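Local coordinates for protein myosin-I heavy chain (Dictyostelium discoideum, PDB 5EJR) that is the tail MyTH4-FERM piece of a class VII actin-based motor with ATPase activity that takes part in adhesion and the early steps of phagocytosis, at residues Ala7-Ala10 and Ser11-Arg15; Ile93-Arg96 and Gly97-His101; Gln110-Arg113 and Gln114-Lys117; Lys225-Thr228 and Tyr229-Ile232. All coordinates share one frame; numbering follows the deposited sequence.

Contact 1. Residues Ala7-Ala10 and Ser11-Arg15; sequences AQWA and STRFR
At the C-terminal end of helix 5-11 the chain turns back, and Arg-13 stacks on Trp-9 while Phe-14 packs on Ala-10. The guanidinium of Arg-13 lies flat on the Trp-9 indole, planes 3° apart, with CZ 3.7 Å from the centroid of the five-membered ring and CD over the same face. Trp-9 reaches this place because its CG stands opposite the backbone N (chi1 173°), while the Arg-13 chain runs extended across the ring. In-plane at the guanidinium edge, Arg-13 NH1 donates to a lone pair of Trp-9 O at 2.8 Å (N-H...O 155°), so one residue holds both the face and the edge of the cation. Where the helix gives way to the turn before helix 15-25, Ala-10 O accepts from Phe-14 N at 2.8 Å and from Arg-13 N at 3.1 Å, and Ser-11 OG donates to Gln-8 O at 2.7 Å. With an alanine in place of Trp-9, the guanidinium would probably lose its flat support and swing about its one remaining bond, to the backbone carbonyl of this residue. Ala-10 CB sits over one face of the Phe-14 ring, 4.1 Å from its centroid. Phe-14 also meets Phe-42, and Trp-9 touches Cys-109 of helix 104-113.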
ATOM      1  N   ALA A   7       6.051  32.657  20.723  1.00 46.71           N
ATOM      2  CA  ALA A   7       5.326  33.312  21.818  1.00 46.87           C
ATOM      3  C   ALA A   7       4.520  34.496  21.293  1.00 52.13           C
ATOM      4  O   ALA A   7       3.381  34.675  21.720  1.00 51.97           O
ATOM      5  CB  ALA A   7       6.300  33.769  22.900  1.00 48.04           C
ATOM      6  N   GLN A   8       5.092  35.280  20.343  1.00 49.51           N
ATOM      7  CA  GLN A   8       4.431  36.428  19.705  1.00 50.06           C
ATOM      8  C   GLN A   8       3.202  35.975  18.915  1.00 52.69           C
ATOM      9  O   GLN A   8       2.171  36.652  18.950  1.00 52.55           O
ATOM     10  CB  GLN A   8       5.391  37.182  18.786  1.00 51.86           C
ATOM     11  CG  GLN A   8       6.386  38.078  19.528  1.00 66.77           C
ATOM     12  CD  GLN A   8       7.419  38.690  18.609  1.00 93.50           C
ATOM     13  OE1 GLN A   8       7.159  38.997  17.434  1.00 92.77           O
ATOM     14  NE2 GLN A   8       8.615  38.907  19.135  1.00 85.35           N
ATOM     15  N   TRP A   9       3.312  34.807  18.228  1.00 47.23           N
ATOM     16  CA  TRP A   9       2.230  34.187  17.464  1.00 45.31           C
ATOM     17  C   TRP A   9       1.143  33.700  18.435  1.00 48.73           C
ATOM     18  O   TRP A   9      -0.038  33.903  18.181  1.00 47.59           O
ATOM     19  CB  TRP A   9       2.785  33.025  16.597  1.00 42.82           C
ATOM     20  CG  TRP A   9       1.740  32.208  15.882  1.00 42.80           C
ATOM     21  CD1 TRP A   9       1.289  32.385  14.606  1.00 44.88           C
ATOM     22  CD2 TRP A   9       1.039  31.072  16.402  1.00 42.22           C
ATOM     23  NE1 TRP A   9       0.341  31.433  14.304  1.00 43.20           N
ATOM     24  CE2 TRP A   9       0.189  30.598  15.379  1.00 45.05           C
ATOM     25  CE3 TRP A   9       1.082  30.377  17.622  1.00 43.93           C
ATOM     26  CZ2 TRP A   9      -0.629  29.477  15.548  1.00 44.69           C
ATOM     27  CZ3 TRP A   9       0.251  29.286  17.801  1.00 45.17           C
ATOM     28  CH2 TRP A   9      -0.602  28.852  16.775  1.00 45.28           C
ATOM     29  N   ALA A  10       1.544  33.060  19.536  1.00 46.15           N
ATOM     30  CA  ALA A  10       0.639  32.528  20.549  1.00 46.25           C
ATOM     31  C   ALA A  10      -0.047  33.619  21.387  1.00 52.12           C
ATOM     32  O   ALA A  10      -1.108  33.355  21.950  1.00 50.66           O
ATOM     33  CB  ALA A  10       1.388  31.583  21.461  1.00 46.81           C
ATOM     34  N   SER A  11       0.561  34.833  21.472  1.00 51.41           N
ATOM     35  CA  SER A  11       0.044  35.969  22.256  1.00 52.76           C
ATOM     36  C   SER A  11      -1.417  36.337  21.938  1.00 58.08           C
ATOM     37  O   SER A  11      -2.190  36.622  22.854  1.00 58.30           O
ATOM     38  CB  SER A  11       0.952  37.187  22.114  1.00 56.18           C
ATOM     39  OG  SER A  11       0.742  37.887  20.896  1.00 63.48           O
ATOM     40  N   THR A  12      -1.795  36.274  20.647  1.00 54.77           N
ATOM     41  CA  THR A  12      -3.134  36.614  20.145  1.00 54.02           C
ATOM     42  C   THR A  12      -3.979  35.375  19.759  1.00 56.62           C
ATOM     43  O   THR A  12      -4.991  35.534  19.060  1.00 56.63           O
ATOM     44  CB  THR A  12      -2.986  37.561  18.934  1.00 61.29           C
ATOM     45  OG1 THR A  12      -2.309  36.870  17.875  1.00 60.59           O
ATOM     46  CG2 THR A  12      -2.249  38.850  19.273  1.00 58.79           C
ATOM     47  N   ARG A  13      -3.566  34.150  20.174  1.00 50.61           N
ATOM     48  CA  ARG A  13      -4.253  32.905  19.792  1.00 47.74           C
ATOM     49  C   ARG A  13      -4.426  31.894  20.923  1.00 50.48           C
ATOM     50  O   ARG A  13      -5.440  31.200  20.966  1.00 49.91           O
ATOM     51  CB  ARG A  13      -3.549  32.229  18.597  1.00 44.55           C
ATOM     52  CG  ARG A  13      -3.473  33.065  17.316  1.00 48.72           C
ATOM     53  CD  ARG A  13      -2.502  32.450  16.325  1.00 49.25           C
ATOM     54  NE  ARG A  13      -2.485  33.134  15.028  1.00 49.01           N
ATOM     55  CZ  ARG A  13      -1.691  34.153  14.720  1.00 62.10           C
ATOM     56  NH1 ARG A  13      -0.851  34.648  15.623  1.00 48.11           N
ATOM     57  NH2 ARG A  13      -1.741  34.700  13.514  1.00 53.25           N
ATOM     58  N   PHE A  14      -3.433  31.771  21.810  1.00 47.55           N
ATOM     59  CA  PHE A  14      -3.513  30.819  22.919  1.00 47.12           C
ATOM     60  C   PHE A  14      -4.519  31.309  23.953  1.00 51.56           C
ATOM     61  O   PHE A  14      -4.655  32.520  24.142  1.00 50.82           O
ATOM     62  CB  PHE A  14      -2.128  30.631  23.572  1.00 48.84           C
ATOM     63  CG  PHE A  14      -1.346  29.389  23.191  1.00 48.93           C
ATOM     64  CD1 PHE A  14      -1.204  29.013  21.857  1.00 50.70           C
ATOM     65  CD2 PHE A  14      -0.695  28.633  24.161  1.00 50.79           C
ATOM     66  CE1 PHE A  14      -0.458  27.882  21.505  1.00 50.51           C
ATOM     67  CE2 PHE A  14       0.059  27.503  23.808  1.00 52.92           C
ATOM     68  CZ  PHE A  14       0.167  27.134  22.484  1.00 49.91           C
ATOM     69  N   ARG A  15      -5.212  30.372  24.615  1.00 48.18           N
ATOM     70  CA  ARG A  15      -6.188  30.661  25.663  1.00 49.11           C
ATOM     71  C   ARG A  15      -5.511  31.413  26.821  1.00 55.71           C
ATOM     72  O   ARG A  15      -5.989  32.483  27.211  1.00 55.76           O
ATOM     73  CB  ARG A  15      -6.834  29.366  26.186  1.00 48.95           C
ATOM     74  CG  ARG A  15      -7.707  28.628  25.174  1.00 51.57           C
ATOM     75  CD  ARG A  15      -8.624  27.649  25.875  1.00 50.97           C
ATOM     76  NE  ARG A  15      -9.267  26.709  24.953  1.00 53.59           N
ATOM     77  CZ  ARG A  15     -10.396  26.951  24.288  1.00 69.32           C
ATOM     78  NH1 ARG A  15     -11.001  28.129  24.398  1.00 57.30           N
ATOM     79  NH2 ARG A  15     -10.915  26.027  23.491  1.00 54.43           N
TER

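Contact 2. Residues Ile93-Arg96 and Gly97-His101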
ATOM      1  N   ILE A  93      -3.649  10.186  15.396  1.00 32.24           N
ATOM      2  CA  ILE A  93      -3.234  11.585  15.488  1.00 31.66           C
ATOM      3  C   ILE A  93      -3.075  12.199  14.123  1.00 34.46           C
ATOM      4  O   ILE A  93      -3.569  13.301  13.899  1.00 34.75           O
ATOM      5  CB  ILE A  93      -1.944  11.766  16.349  1.00 35.23           C
ATOM      6  CG1 ILE A  93      -2.152  11.263  17.796  1.00 35.97           C
ATOM      7  CG2 ILE A  93      -1.447  13.233  16.342  1.00 35.84           C
ATOM      8  CD1 ILE A  93      -0.865  11.014  18.583  1.00 35.59           C
ATOM      9  N   ILE A  94      -2.366  11.512  13.214  1.00 32.06           N
ATOM     10  CA  ILE A  94      -2.140  12.064  11.883  1.00 32.18           C
ATOM     11  C   ILE A  94      -3.455  12.064  11.094  1.00 34.38           C
ATOM     12  O   ILE A  94      -3.728  13.047  10.401  1.00 33.45           O
ATOM     13  CB  ILE A  94      -0.928  11.405  11.168  1.00 35.31           C
ATOM     14  CG1 ILE A  94       0.392  12.056  11.683  1.00 35.93           C
ATOM     15  CG2 ILE A  94      -1.011  11.515   9.640  1.00 35.79           C
ATOM     16  CD1 ILE A  94       1.462  11.123  11.834  1.00 43.58           C
ATOM     17  N   SER A  95      -4.300  11.034  11.283  1.00 30.98           N
ATOM     18  CA  SER A  95      -5.616  10.966  10.619  1.00 31.59           C
ATOM     19  C   SER A  95      -6.451  12.183  11.052  1.00 36.72           C
ATOM     20  O   SER A  95      -6.984  12.901  10.195  1.00 34.84           O
ATOM     21  CB  SER A  95      -6.333   9.663  10.960  1.00 34.30           C
ATOM     22  OG  SER A  95      -7.692   9.703  10.553  1.00 44.51           O
ATOM     23  N   ARG A  96      -6.471  12.473  12.385  1.00 34.52           N
ATOM     24  CA  ARG A  96      -7.182  13.636  12.926  1.00 34.79           C
ATOM     25  C   ARG A  96      -6.673  14.923  12.273  1.00 40.97           C
ATOM     26  O   ARG A  96      -7.478  15.754  11.866  1.00 40.72           O
ATOM     27  CB  ARG A  96      -7.068  13.674  14.462  1.00 32.23           C
ATOM     28  CG  ARG A  96      -7.898  14.772  15.151  1.00 33.38           C
ATOM     29  CD  ARG A  96      -7.829  14.692  16.661  1.00 36.16           C
ATOM     30  NE  ARG A  96      -8.359  13.436  17.205  1.00 37.12           N
ATOM     31  CZ  ARG A  96      -7.614  12.418  17.628  1.00 51.33           C
ATOM     32  NH1 ARG A  96      -6.286  12.483  17.561  1.00 27.25           N
ATOM     33  NH2 ARG A  96      -8.187  11.320  18.101  1.00 41.73           N
ATOM     34  N   GLY A  97      -5.351  15.048  12.118  1.00 37.56           N
ATOM     35  CA  GLY A  97      -4.749  16.209  11.469  1.00 36.94           C
ATOM     36  C   GLY A  97      -5.076  16.351   9.999  1.00 38.81           C
ATOM     37  O   GLY A  97      -5.315  17.466   9.529  1.00 38.06           O
ATOM     38  N   ILE A  98      -5.068  15.218   9.257  1.00 34.46           N
ATOM     39  CA  ILE A  98      -5.408  15.152   7.818  1.00 34.38           C
ATOM     40  C   ILE A  98      -6.851  15.664   7.573  1.00 42.37           C
ATOM     41  O   ILE A  98      -7.038  16.603   6.794  1.00 42.12           O
ATOM     42  CB  ILE A  98      -5.204  13.699   7.241  1.00 35.57           C
ATOM     43  CG1 ILE A  98      -3.706  13.372   7.026  1.00 34.64           C
ATOM     44  CG2 ILE A  98      -5.999  13.476   5.944  1.00 36.18           C
ATOM     45  CD1 ILE A  98      -3.394  11.892   6.791  1.00 41.92           C
ATOM     46  N   GLU A  99      -7.848  15.051   8.255  1.00 40.64           N
ATOM     47  CA  GLU A  99      -9.262  15.362   8.052  1.00 41.91           C
ATOM     48  C   GLU A  99      -9.761  16.613   8.804  1.00 46.28           C
ATOM     49  O   GLU A  99     -10.678  17.275   8.308  1.00 45.79           O
ATOM     50  CB  GLU A  99     -10.164  14.146   8.320  1.00 44.02           C
ATOM     51  CG  GLU A  99     -10.112  13.561   9.720  1.00 59.01           C
ATOM     52  CD  GLU A  99      -9.988  12.048   9.784  1.00 90.29           C
ATOM     53  OE1 GLU A  99      -9.342  11.462   8.883  1.00 81.81           O
ATOM     54  OE2 GLU A  99     -10.475  11.458  10.775  1.00 91.99           O
ATOM     55  N   ASN A 100      -9.169  16.950   9.964  1.00 42.57           N
ATOM     56  CA  ASN A 100      -9.564  18.159  10.692  1.00 42.21           C
ATOM     57  C   ASN A 100      -8.464  19.185  10.505  1.00 44.79           C
ATOM     58  O   ASN A 100      -7.541  19.320  11.310  1.00 43.48           O
ATOM     59  CB  ASN A 100      -9.891  17.873  12.149  1.00 44.55           C
ATOM     60  CG  ASN A 100     -10.956  16.827  12.303  1.00 63.43           C
ATOM     61  OD1 ASN A 100     -12.154  17.108  12.169  1.00 59.01           O
ATOM     62  ND2 ASN A 100     -10.534  15.592  12.550  1.00 50.34           N
ATOM     63  N   HIS A 101      -8.527  19.823   9.356  1.00 42.10           N
ATOM     64  CA  HIS A 101      -7.624  20.830   8.825  1.00 42.96           C
ATOM     65  C   HIS A 101      -7.316  22.006   9.788  1.00 48.12           C
ATOM     66  O   HIS A 101      -6.174  22.486   9.847  1.00 48.24           O
ATOM     67  CB  HIS A 101      -8.238  21.307   7.507  1.00 45.24           C
ATOM     68  CG  HIS A 101      -7.855  22.676   7.076  1.00 51.12           C
ATOM     69  ND1 HIS A 101      -6.743  22.891   6.276  1.00 54.04           N
ATOM     70  CD2 HIS A 101      -8.484  23.857   7.291  1.00 54.53           C
ATOM     71  CE1 HIS A 101      -6.698  24.200   6.073  1.00 54.59           C
ATOM     72  NE2 HIS A 101      -7.730  24.824   6.665  1.00 55.28           N
TER
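This is a helix C-terminal contact within the MyTH4 domain, made between side chains and backbone of the last turns of helix 86-99, where Asn-100 and Arg-96 meet as the chain leaves helical geometry. Arg-96 O is gripped twice by Asn-100: its backbone N lies 2.8 Å away, and its side-chain ND2 donates from 3.1 Å to a lone pair in the carbonyl plane. The Asn-100 side chain folds back over the helix end because CG lies beside its own backbone N (chi1 -56°). Its other amide atom, OD1, accepts from Lys-63, which ties the end of the helix to helix 58-75.

A turn earlier, Ser-95 OG donates to Glu-99 OE1 at 2.9 Å, approaching from above the carboxylate plane, 42° out of it. Glu-99 reaches back because CG sits between N and the carbonyl carbon (chi1 60°) and the chain bends again at chi2. Folded this way, Glu-99 OE1 also comes to 3.1 Å from Ser-95 O; these are two acceptors side by side, and the Ser-95 hydroxyl supplies the donor that the carboxylate finds here.

The apolar flank is formed by Ile-94 CG2 against Ile-98 CD1, 3.7 Å apart, the two side chains crossing at a slant toward helix 121-137, where both touch Thr-137. Arg-96 turns the other way, and its NH1 forms a salt bridge with Glu-70 and a hydrogen bond to Asn-67. Beyond the turn, Arg-104 takes up the carbonyl oxygens of Gly-97 and Ile-98. With isoleucines on one flank, the Ser-95/Glu-99 pair on another and the Asn-100 side chain doubling the backbone bond to Arg-96 O, this is the C-terminal end of a packed helix in the helical MyTH4 domain.

Contact 3. Residues Gln110-Arg113 and Gln114-Lys117; sequences QAYR and QTNK
Thr-115 clamps the end of helix 104-113 by donating from OG1 to Tyr-112 O at 2.7 Å, on a lone pair in the carbonyl plane, while its backbone N reaches the same oxygen from above that plane at 2.8 Å. The hydroxyl is brought there by a chi1 of 75°, which places OG1 between the backbone N and the carbonyl carbon; Thr-115 CG2 then packs 3.2 Å from Ala-111 O. This is the tight part, buried between helices 121-137 and 142-159, with Phe-128 against Thr-115 and Leu-152 against Tyr-112. A valine here would probably leave Tyr-112 O without its in-plane donor, held mainly by the backbone N above the plane.

Within the MyTH4 helical bundle the chain here breaks from helix into a type I turn, Arg-113 to Asn-116, closed by Asn-116 N to Arg-113 O at 3.2 Å. Beside it, Arg-113 and Gln-114 run side by side, their flat ends 26° apart; the bond from Arg-113 NE to Gln-114 OE1 is weak, at 3.4 Å. Each has a partner outside: Arg-113 NH1 donates to Ala-41 O, and Gln-114 OE1 accepts from Asn-45 N.

The looser side lies toward Asn-116, which is partly exposed and whose ND2 bonds weakly to Phe-42 O. Its OD1 makes no bond to the Tyr-112 hydroxyl, which is hydrogen-bonded to Gln-151 instead.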
ATOM      1  N   GLN A 110       0.634  21.115  20.678  1.00 37.18           N
ATOM      2  CA  GLN A 110       0.544  20.090  21.741  1.00 36.54           C
ATOM      3  C   GLN A 110       1.772  19.197  21.761  1.00 39.19           C
ATOM      4  O   GLN A 110       2.209  18.790  22.842  1.00 38.51           O
ATOM      5  CB  GLN A 110      -0.680  19.180  21.584  1.00 36.56           C
ATOM      6  CG  GLN A 110      -2.028  19.808  21.905  1.00 41.39           C
ATOM      7  CD  GLN A 110      -3.170  18.815  21.763  1.00 49.27           C
ATOM      8  OE1 GLN A 110      -3.001  17.657  21.355  1.00 37.61           O
ATOM      9  NE2 GLN A 110      -4.362  19.232  22.156  1.00 42.38           N
ATOM     10  N   ALA A 111       2.283  18.823  20.555  1.00 35.21           N
ATOM     11  CA  ALA A 111       3.429  17.927  20.431  1.00 33.57           C
ATOM     12  C   ALA A 111       4.659  18.650  20.954  1.00 37.42           C
ATOM     13  O   ALA A 111       5.373  18.089  21.788  1.00 36.74           O
ATOM     14  CB  ALA A 111       3.623  17.500  18.975  1.00 32.98           C
ATOM     15  N   TYR A 112       4.870  19.901  20.504  1.00 34.55           N
ATOM     16  CA  TYR A 112       6.001  20.726  20.906  1.00 35.25           C
ATOM     17  C   TYR A 112       6.023  21.012  22.416  1.00 39.50           C
ATOM     18  O   TYR A 112       7.051  20.795  23.063  1.00 38.35           O
ATOM     19  CB  TYR A 112       6.100  22.031  20.094  1.00 37.07           C
ATOM     20  CG  TYR A 112       7.292  22.844  20.548  1.00 41.03           C
ATOM     21  CD1 TYR A 112       8.585  22.493  20.161  1.00 43.07           C
ATOM     22  CD2 TYR A 112       7.148  23.863  21.489  1.00 42.58           C
ATOM     23  CE1 TYR A 112       9.698  23.176  20.653  1.00 45.23           C
ATOM     24  CE2 TYR A 112       8.254  24.553  21.986  1.00 43.90           C
ATOM     25  CZ  TYR A 112       9.525  24.203  21.568  1.00 53.01           C
ATOM     26  OH  TYR A 112      10.608  24.883  22.056  1.00 57.25           O
ATOM     27  N   ARG A 113       4.896  21.492  22.972  1.00 37.13           N
ATOM     28  CA  ARG A 113       4.744  21.777  24.411  1.00 37.26           C
ATOM     29  C   ARG A 113       5.216  20.571  25.232  1.00 42.86           C
ATOM     30  O   ARG A 113       5.932  20.736  26.217  1.00 42.97           O
ATOM     31  CB  ARG A 113       3.272  22.104  24.735  1.00 35.75           C
ATOM     32  CG  ARG A 113       2.863  21.895  26.193  1.00 44.21           C
ATOM     33  CD  ARG A 113       1.400  21.546  26.305  1.00 41.87           C
ATOM     34  NE  ARG A 113       1.044  21.028  27.619  1.00 43.42           N
ATOM     35  CZ  ARG A 113       0.506  21.760  28.590  1.00 61.82           C
ATOM     36  NH1 ARG A 113       0.307  23.061  28.416  1.00 57.86           N
ATOM     37  NH2 ARG A 113       0.172  21.202  29.744  1.00 42.43           N
ATOM     38  N   GLN A 114       4.856  19.359  24.800  1.00 39.33           N
ATOM     39  CA  GLN A 114       5.217  18.171  25.554  1.00 38.55           C
ATOM     40  C   GLN A 114       6.717  17.794  25.449  1.00 41.37           C
ATOM     41  O   GLN A 114       7.191  16.994  26.251  1.00 40.39           O
ATOM     42  CB  GLN A 114       4.283  17.022  25.204  1.00 38.61           C
ATOM     43  CG  GLN A 114       2.858  17.220  25.754  1.00 37.28           C
ATOM     44  CD  GLN A 114       2.782  17.160  27.268  1.00 46.93           C
ATOM     45  OE1 GLN A 114       2.881  18.171  27.973  1.00 40.36           O
ATOM     46  NE2 GLN A 114       2.627  15.966  27.800  1.00 43.44           N
ATOM     47  N   THR A 115       7.470  18.442  24.544  1.00 38.46           N
ATOM     48  CA  THR A 115       8.925  18.224  24.403  1.00 39.07           C
ATOM     49  C   THR A 115       9.724  19.244  25.243  1.00 45.69           C
ATOM     50  O   THR A 115      10.902  19.022  25.509  1.00 45.71           O
ATOM     51  CB  THR A 115       9.388  18.335  22.932  1.00 45.23           C
ATOM     52  OG1 THR A 115       9.424  19.702  22.531  1.00 46.23           O
ATOM     53  CG2 THR A 115       8.555  17.509  21.970  1.00 39.78           C
ATOM     54  N   ASN A 116       9.096  20.376  25.594  1.00 44.78           N
ATOM     55  CA  ASN A 116       9.700  21.476  26.349  1.00 46.49           C
ATOM     56  C   ASN A 116       9.585  21.238  27.860  1.00 52.85           C
ATOM     57  O   ASN A 116       8.475  21.188  28.388  1.00 53.35           O
ATOM     58  CB  ASN A 116       9.024  22.794  25.947  1.00 47.66           C
ATOM     59  CG  ASN A 116       9.880  24.031  26.022  1.00 70.15           C
ATOM     60  OD1 ASN A 116      11.102  24.004  25.833  1.00 64.68           O
ATOM     61  ND2 ASN A 116       9.231  25.169  26.190  1.00 63.59           N
ATOM     62  N   LYS A 117      10.738  21.076  28.544  1.00 49.68           N
ATOM     63  CA  LYS A 117      10.873  20.850  29.995  1.00 50.46           C
ATOM     64  C   LYS A 117      10.181  19.552  30.444  1.00 52.05           C
ATOM     65  O   LYS A 117       9.393  19.525  31.392  1.00 51.59           O
ATOM     66  CB  LYS A 117      10.442  22.079  30.834  1.00 54.07           C
ATOM     67  CG  LYS A 117      11.220  23.358  30.508  1.00 70.46           C
ATOM     68  CD  LYS A 117      10.835  24.523  31.425  1.00 83.65           C
ATOM     69  CE  LYS A 117      11.387  25.859  30.965  1.00 91.53           C
ATOM     70  NZ  LYS A 117      12.872  25.937  31.059  1.00 95.12           N
TER

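Contact 4. Residues Lys225-Thr228 and Tyr229-Ile232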
ATOM      1  N   LYS A 225      14.937  -0.477  -2.011  1.00 32.18           N
ATOM      2  CA  LYS A 225      15.178   0.781  -1.279  1.00 34.07           C
ATOM      3  C   LYS A 225      13.844   1.537  -1.174  1.00 39.19           C
ATOM      4  O   LYS A 225      13.107   1.643  -2.165  1.00 38.07           O
ATOM      5  CB  LYS A 225      16.237   1.641  -1.979  1.00 37.26           C
ATOM      6  CG  LYS A 225      17.662   1.119  -1.809  1.00 55.71           C
ATOM      7  CD  LYS A 225      18.626   1.697  -2.861  1.00 68.94           C
ATOM      8  CE  LYS A 225      19.232   3.031  -2.480  1.00 83.54           C
ATOM      9  NZ  LYS A 225      20.024   3.622  -3.594  1.00 91.35           N
ATOM     10  N   ILE A 226      13.514   1.994   0.039  1.00 36.71           N
ATOM     11  CA  ILE A 226      12.242   2.651   0.365  1.00 36.15           C
ATOM     12  C   ILE A 226      12.467   3.998   1.068  1.00 41.66           C
ATOM     13  O   ILE A 226      13.254   4.086   2.004  1.00 43.25           O
ATOM     14  CB  ILE A 226      11.356   1.651   1.193  1.00 38.57           C
ATOM     15  CG1 ILE A 226       9.906   2.103   1.362  1.00 38.90           C
ATOM     16  CG2 ILE A 226      11.944   1.296   2.551  1.00 39.64           C
ATOM     17  CD1 ILE A 226       9.016   1.018   2.070  1.00 40.80           C
ATOM     18  N   ASN A 227      11.815   5.041   0.582  1.00 37.23           N
ATOM     19  CA  ASN A 227      11.858   6.376   1.175  1.00 36.40           C
ATOM     20  C   ASN A 227      10.416   6.714   1.570  1.00 37.53           C
ATOM     21  O   ASN A 227       9.492   6.016   1.147  1.00 35.69           O
ATOM     22  CB  ASN A 227      12.382   7.416   0.179  1.00 40.97           C
ATOM     23  CG  ASN A 227      13.524   6.963  -0.704  1.00 81.37           C
ATOM     24  OD1 ASN A 227      14.431   6.228  -0.286  1.00 81.74           O
ATOM     25  ND2 ASN A 227      13.511   7.415  -1.953  1.00 73.94           N
ATOM     26  N   THR A 228      10.225   7.798   2.351  1.00 33.26           N
ATOM     27  CA  THR A 228       8.930   8.309   2.832  1.00 31.68           C
ATOM     28  C   THR A 228       7.857   8.364   1.749  1.00 32.30           C
ATOM     29  O   THR A 228       6.724   7.964   1.990  1.00 31.71           O
ATOM     30  CB  THR A 228       9.132   9.719   3.438  1.00 34.28           C
ATOM     31  OG1 THR A 228      10.147   9.633   4.435  1.00 34.06           O
ATOM     32  CG2 THR A 228       7.863  10.293   4.048  1.00 31.01           C
ATOM     33  N   TYR A 229       8.227   8.858   0.562  1.00 27.84           N
ATOM     34  CA  TYR A 229       7.316   9.098  -0.532  1.00 26.31           C
ATOM     35  C   TYR A 229       7.405   8.084  -1.673  1.00 28.98           C
ATOM     36  O   TYR A 229       6.876   8.348  -2.749  1.00 27.51           O
ATOM     37  CB  TYR A 229       7.518  10.535  -1.041  1.00 27.49           C
ATOM     38  CG  TYR A 229       7.366  11.587   0.049  1.00 29.51           C
ATOM     39  CD1 TYR A 229       6.110  11.949   0.526  1.00 31.69           C
ATOM     40  CD2 TYR A 229       8.480  12.192   0.624  1.00 31.05           C
ATOM     41  CE1 TYR A 229       5.960  12.931   1.507  1.00 33.09           C
ATOM     42  CE2 TYR A 229       8.345  13.151   1.637  1.00 33.11           C
ATOM     43  CZ  TYR A 229       7.081  13.520   2.067  1.00 39.84           C
ATOM     44  OH  TYR A 229       6.924  14.446   3.067  1.00 45.51           O
ATOM     45  N   THR A 230       8.033   6.924  -1.449  1.00 24.82           N
ATOM     46  CA  THR A 230       8.144   5.936  -2.534  1.00 22.06           C
ATOM     47  C   THR A 230       6.770   5.398  -2.955  1.00 23.34           C
ATOM     48  O   THR A 230       5.987   4.947  -2.110  1.00 20.58           O
ATOM     49  CB  THR A 230       9.139   4.832  -2.173  1.00 27.92           C
ATOM     50  OG1 THR A 230      10.410   5.437  -1.903  1.00 26.66           O
ATOM     51  CG2 THR A 230       9.308   3.789  -3.302  1.00 27.86           C
ATOM     52  N   THR A 231       6.499   5.426  -4.264  1.00 21.94           N
ATOM     53  CA  THR A 231       5.258   4.851  -4.791  1.00 21.70           C
ATOM     54  C   THR A 231       5.454   3.363  -5.107  1.00 24.70           C
ATOM     55  O   THR A 231       6.586   2.881  -5.282  1.00 23.93           O
ATOM     56  CB  THR A 231       4.793   5.570  -6.057  1.00 29.42           C
ATOM     57  OG1 THR A 231       5.774   5.376  -7.074  1.00 33.93           O
ATOM     58  CG2 THR A 231       4.470   7.040  -5.833  1.00 27.23           C
ATOM     59  N   ILE A 232       4.341   2.644  -5.252  1.00 20.07           N
ATOM     60  CA  ILE A 232       4.347   1.227  -5.613  1.00 19.55           C
ATOM     61  C   ILE A 232       4.969   1.048  -7.018  1.00 23.23           C
ATOM     62  O   ILE A 232       5.700   0.079  -7.241  1.00 21.55           O
ATOM     63  CB  ILE A 232       2.905   0.666  -5.440  1.00 22.99           C
ATOM     64  CG1 ILE A 232       2.537   0.647  -3.926  1.00 23.35           C
ATOM     65  CG2 ILE A 232       2.689  -0.721  -6.125  1.00 22.92           C
ATOM     66  CD1 ILE A 232       3.213  -0.459  -2.997  1.00 30.17           C
TER
HETATM   67  O   HOH W   1       5.762   5.753   0.692  1.00 26.53           O
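Asn-227 and Thr-230 close a type I beta turn, Thr-230 N donating to Asn-227 O at 3.1 Å with an N-H...O angle of 168°, although the donor lies well above the carbonyl plane. The reverse bond uses the side chain: Asn-227 N donates to Thr-230 OG1 at 2.9 Å. Thr-230 OG1 lies beside its own backbone N (chi1 -58°), which turns it back across the turn to meet that N-H. The two ends are therefore joined by one backbone bond and one backbone-to-hydroxyl bond.

A water bridges the later half, donating to Thr-228 O at 2.7 Å and to Thr-230 O at 2.9 Å.

At the corner, Thr-228 and Tyr-229 lie side by side and point the same way. The methyl CG2 of Thr-228 sits over the centre of the Tyr-229 ring, 3.8 Å from its centroid and 11° off the normal, a CH-pi contact. Beyond the ring, the Tyr-229 OH is hydrogen-bonded to Ile-136 O of helix 121-137, which joins this FERM lobe to the MyTH4 domain. Thr-230 and Ile-226 pack on Ile-274 of helix 274-283.

Thr-231 is the N-cap of helix 232-243: its OG1 caps a backbone N in the first turn, and its own backbone N bonds to the Glu-234 carboxylate, the two bonds of a capping box. A tight turn leading from strand 221-225 into that helix matches the beta-to-alpha connection of the ubiquitin-like first lobe of a FERM domain.

Contacts 1, 2 and 3 lie on the same side of the chain's centre, and each closes the C-terminal end of a helix; contact 4 differs, as a turn between a strand and a helix. Contacts 1 and 3 are nearest, with centres 16 Å apart and nearest atoms about 6 Å apart; Phe-42 meets Phe-14 of the first and offers its carbonyl weakly to Asn-116 of the other. Contacts 2 and 3 end successive helices, centres 19 Å apart, and Asn-67 bonds to both Arg-96 and Gln-110. Contact 4 belongs to the FERM region, its centre 22 Å from contact 2; helix 121-137 touches residues of both.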